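Local coordinates for protein CaaX farnesyltransferase beta subunit Ram1 (Aspergillus fumigatus, PDB 4L9P) that probably catalyses, as the zinc-containing beta subunit of a heterodimer, transfer of a farnesyl group from farnesyl diphosphate to the cysteine of C-terminal CaaX sequences, at residues L75-P80 and Y350-G354. Numbering follows the deposited sequence.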
ATOM      1  N   LEU B  75      -5.848  11.461 -26.014  1.00 11.47           N
ATOM      2  CA  LEU B  75      -5.928  11.433 -24.540  1.00 10.84           C
ATOM      3  C   LEU B  75      -4.526  11.251 -23.938  1.00  9.92           C
ATOM      4  O   LEU B  75      -4.266  11.699 -22.811  1.00  9.76           O
ATOM      5  CB  LEU B  75      -6.822  10.231 -24.130  1.00 10.64           C
ATOM      6  CG  LEU B  75      -7.025   9.997 -22.633  1.00  9.28           C
ATOM      7  CD1 LEU B  75      -7.757  11.215 -22.029  1.00 10.59           C
ATOM      8  CD2 LEU B  75      -7.863   8.686 -22.435  1.00  8.90           C
ATOM      9  N   PHE B  76      -3.637  10.567 -24.657  1.00  9.53           N
ATOM     10  CA  PHE B  76      -2.289  10.297 -24.138  1.00  9.31           C
ATOM     11  C   PHE B  76      -1.222  11.224 -24.699  1.00 10.54           C
ATOM     12  O   PHE B  76      -0.027  11.001 -24.485  1.00 12.02           O
ATOM     13  CB  PHE B  76      -1.936   8.832 -24.434  1.00  9.73           C
ATOM     14  CG  PHE B  76      -2.921   7.899 -23.853  1.00  8.96           C
ATOM     15  CD1 PHE B  76      -2.894   7.689 -22.453  1.00  9.20           C
ATOM     16  CD2 PHE B  76      -3.874   7.236 -24.620  1.00 10.61           C
ATOM     17  CE1 PHE B  76      -3.823   6.835 -21.848  1.00 10.10           C
ATOM     18  CE2 PHE B  76      -4.788   6.362 -24.021  1.00 10.59           C
ATOM     19  CZ  PHE B  76      -4.779   6.154 -22.657  1.00 10.35           C
ATOM     20  N   ARG B  77      -1.648  12.267 -25.395  1.00 11.81           N
ATOM     21  CA  ARG B  77      -0.710  13.168 -26.058  1.00 14.29           C
ATOM     22  C   ARG B  77      -0.820  14.611 -25.627  1.00 14.12           C
ATOM     23  O   ARG B  77      -0.094  15.444 -26.157  1.00 15.99           O
ATOM     24  CB  ARG B  77      -0.917  13.107 -27.587  1.00 18.55           C
ATOM     25  CG  ARG B  77      -0.831  11.719 -28.125  1.00 21.84           C
ATOM     26  CD  ARG B  77      -0.822  11.617 -29.699  1.00 26.74           C
ATOM     27  NE  ARG B  77      -1.446  12.814 -30.245  1.00 32.87           N
ATOM     28  CZ  ARG B  77      -2.614  12.887 -30.873  1.00 36.29           C
ATOM     29  NH1 ARG B  77      -3.306  11.806 -31.188  1.00 37.07           N
ATOM     30  NH2 ARG B  77      -3.059  14.079 -31.241  1.00 37.75           N
ATOM     31  N   GLU B  78      -1.723  14.926 -24.696  1.00 13.35           N
ATOM     32  CA  GLU B  78      -1.988  16.319 -24.301  1.00 13.39           C
ATOM     33  C   GLU B  78      -2.304  16.316 -22.795  1.00 12.56           C
ATOM     34  O   GLU B  78      -2.803  15.329 -22.246  1.00 11.00           O
ATOM     35  CB  GLU B  78      -3.213  16.890 -25.032  1.00 17.87           C
ATOM     36  CG  GLU B  78      -3.291  16.494 -26.472  1.00 25.26           C
ATOM     37  CD  GLU B  78      -4.524  17.071 -27.130  1.00 31.33           C
ATOM     38  OE1 GLU B  78      -5.384  17.625 -26.403  1.00 34.30           O
ATOM     39  OE2 GLU B  78      -4.623  16.986 -28.357  1.00 34.17           O
ATOM     40  N   PRO B  79      -1.976  17.416 -22.108  1.00 13.54           N
ATOM     41  CA  PRO B  79      -2.427  17.548 -20.720  1.00 14.06           C
ATOM     42  C   PRO B  79      -3.973  17.604 -20.630  1.00 13.73           C
ATOM     43  O   PRO B  79      -4.655  17.789 -21.649  1.00 14.44           O
ATOM     44  CB  PRO B  79      -1.787  18.863 -20.272  1.00 15.44           C
ATOM     45  CG  PRO B  79      -0.737  19.194 -21.324  1.00 16.94           C
ATOM     46  CD  PRO B  79      -1.286  18.635 -22.592  1.00 15.65           C
ATOM     47  N   PRO B  80      -4.531  17.476 -19.400  1.00 13.65           N
ATOM     48  CA  PRO B  80      -5.994  17.534 -19.239  1.00 14.91           C
ATOM     49  C   PRO B  80      -6.573  18.871 -19.704  1.00 16.58           C
ATOM     50  O   PRO B  80      -5.851  19.857 -19.739  1.00 17.10           O
ATOM     51  CB  PRO B  80      -6.189  17.336 -17.730  1.00 15.08           C
ATOM     52  CG  PRO B  80      -4.913  16.538 -17.272  1.00 15.31           C
ATOM     53  CD  PRO B  80      -3.808  17.101 -18.155  1.00 14.62           C
ATOM     54  N   TYR B 350      -4.525   8.535 -13.957  1.00  4.49           N
ATOM     55  CA  TYR B 350      -4.460   9.888 -14.594  1.00  4.58           C
ATOM     56  C   TYR B 350      -4.282   9.766 -16.114  1.00  6.30           C
ATOM     57  O   TYR B 350      -3.740   8.778 -16.595  1.00  7.69           O
ATOM     58  CB  TYR B 350      -3.221  10.648 -14.063  1.00  4.58           C
ATOM     59  CG  TYR B 350      -3.228  10.951 -12.567  1.00  4.51           C
ATOM     60  CD1 TYR B 350      -4.332  10.727 -11.744  1.00  4.36           C
ATOM     61  CD2 TYR B 350      -2.105  11.538 -12.055  1.00  4.65           C
ATOM     62  CE1 TYR B 350      -4.260  11.070 -10.345  1.00  4.83           C
ATOM     63  CE2 TYR B 350      -2.025  11.861 -10.671  1.00  4.55           C
ATOM     64  CZ  TYR B 350      -3.092  11.597  -9.868  1.00  5.06           C
ATOM     65  OH  TYR B 350      -3.076  11.904  -8.506  1.00  6.76           O
ATOM     66  N   ALA B 351      -4.687  10.810 -16.811  1.00  6.31           N
ATOM     67  CA  ALA B 351      -4.305  10.984 -18.245  1.00  6.92           C
ATOM     68  C   ALA B 351      -3.651  12.338 -18.312  1.00  7.16           C
ATOM     69  O   ALA B 351      -4.083  13.241 -17.613  1.00  7.51           O
ATOM     70  CB  ALA B 351      -5.539  10.935 -19.157  1.00  7.21           C
ATOM     71  N   PRO B 352      -2.589  12.508 -19.126  1.00  6.20           N
ATOM     72  CA  PRO B 352      -2.176  11.551 -20.161  1.00  6.53           C
ATOM     73  C   PRO B 352      -1.246  10.442 -19.672  1.00  6.27           C
ATOM     74  O   PRO B 352      -0.964   9.513 -20.434  1.00  6.65           O
ATOM     75  CB  PRO B 352      -1.397  12.463 -21.192  1.00  7.57           C
ATOM     76  CG  PRO B 352      -0.828  13.541 -20.257  1.00  7.01           C
ATOM     77  CD  PRO B 352      -1.955  13.830 -19.273  1.00  7.86           C
ATOM     78  N   GLU B 353      -0.709  10.502 -18.431  1.00  6.15           N
ATOM     79  CA  GLU B 353       0.296   9.505 -18.056  1.00  6.07           C
ATOM     80  C   GLU B 353      -0.187   8.073 -18.208  1.00  6.33           C
ATOM     81  O   GLU B 353       0.594   7.219 -18.652  1.00  7.21           O
ATOM     82  CB  GLU B 353       0.688   9.685 -16.549  1.00  6.33           C
ATOM     83  CG  GLU B 353       1.233  11.062 -16.194  1.00  7.02           C
ATOM     84  CD  GLU B 353       0.159  11.975 -15.618  1.00  7.06           C
ATOM     85  OE1 GLU B 353      -0.827  12.296 -16.316  1.00  7.89           O
ATOM     86  OE2 GLU B 353       0.316  12.390 -14.450  1.00  7.41           O
ATOM     87  N   GLY B 354      -1.430   7.787 -17.808  1.00  6.07           N
ATOM     88  CA  GLY B 354      -2.029   6.462 -17.911  1.00  5.33           C
ATOM     89  C   GLY B 354      -1.807   5.596 -16.686  1.00  4.57           C
ATOM     90  O   GLY B 354      -2.540   4.617 -16.552  1.00  5.22           O
TER
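Residues 75-80 curl around Pro352, their backbone nearest at Phe76, whose CA lies 4.2 Å from Pro352 CA. After the 3-10 turn at Leu75-Phe76 and a further non-extended residue, Arg77, the chain runs extended from Glu78 through Pro79 and Pro80, while 350-354 bends sharply at the cis peptide between Ala351 and Pro352 and is closed by a 2.8 Å hydrogen bond from Gly354 N to Tyr350 O. Gly354 has a positive phi of 90°, a conformation that suits glycine. Between the segments the backbones meet in a strongly bent, at most weak CA-H...O contact, with Pro352 CA 3.4 Å from Leu75 O and an angle of 122° at the hydrogen. The Pro352 ring fits into the bend: its CG is 3.3 Å from Glu78 O, and CB and CD border the same oxygen. Pro80 crosses this ring at about a right angle, its CG packing 3.4 Å from Ala351 O. On Leu75, CG lies trans to the backbone N (chi1 179°), close to Ala351, and the CD1 branch reaches Ala351 CB at 3.6 Å. Phe76 offers its ring edge, CD1 standing 3.3 Å from Pro352 O, which lies in the ring plane. Beyond the pair, Pro352 also rests on Val98 and Leu102 of helix 89-105, and Phe76 on Glu404 and Arg408 of helix 403-413. Ile341 of the alpha subunit packs on Phe76 and Ala351. The contact joins the loop preceding helix 89-105 to the loop between helices 338-346 and 368-371 of the alpha-alpha toroid, at the alpha-beta interface of this heterodimeric prenyltransferase.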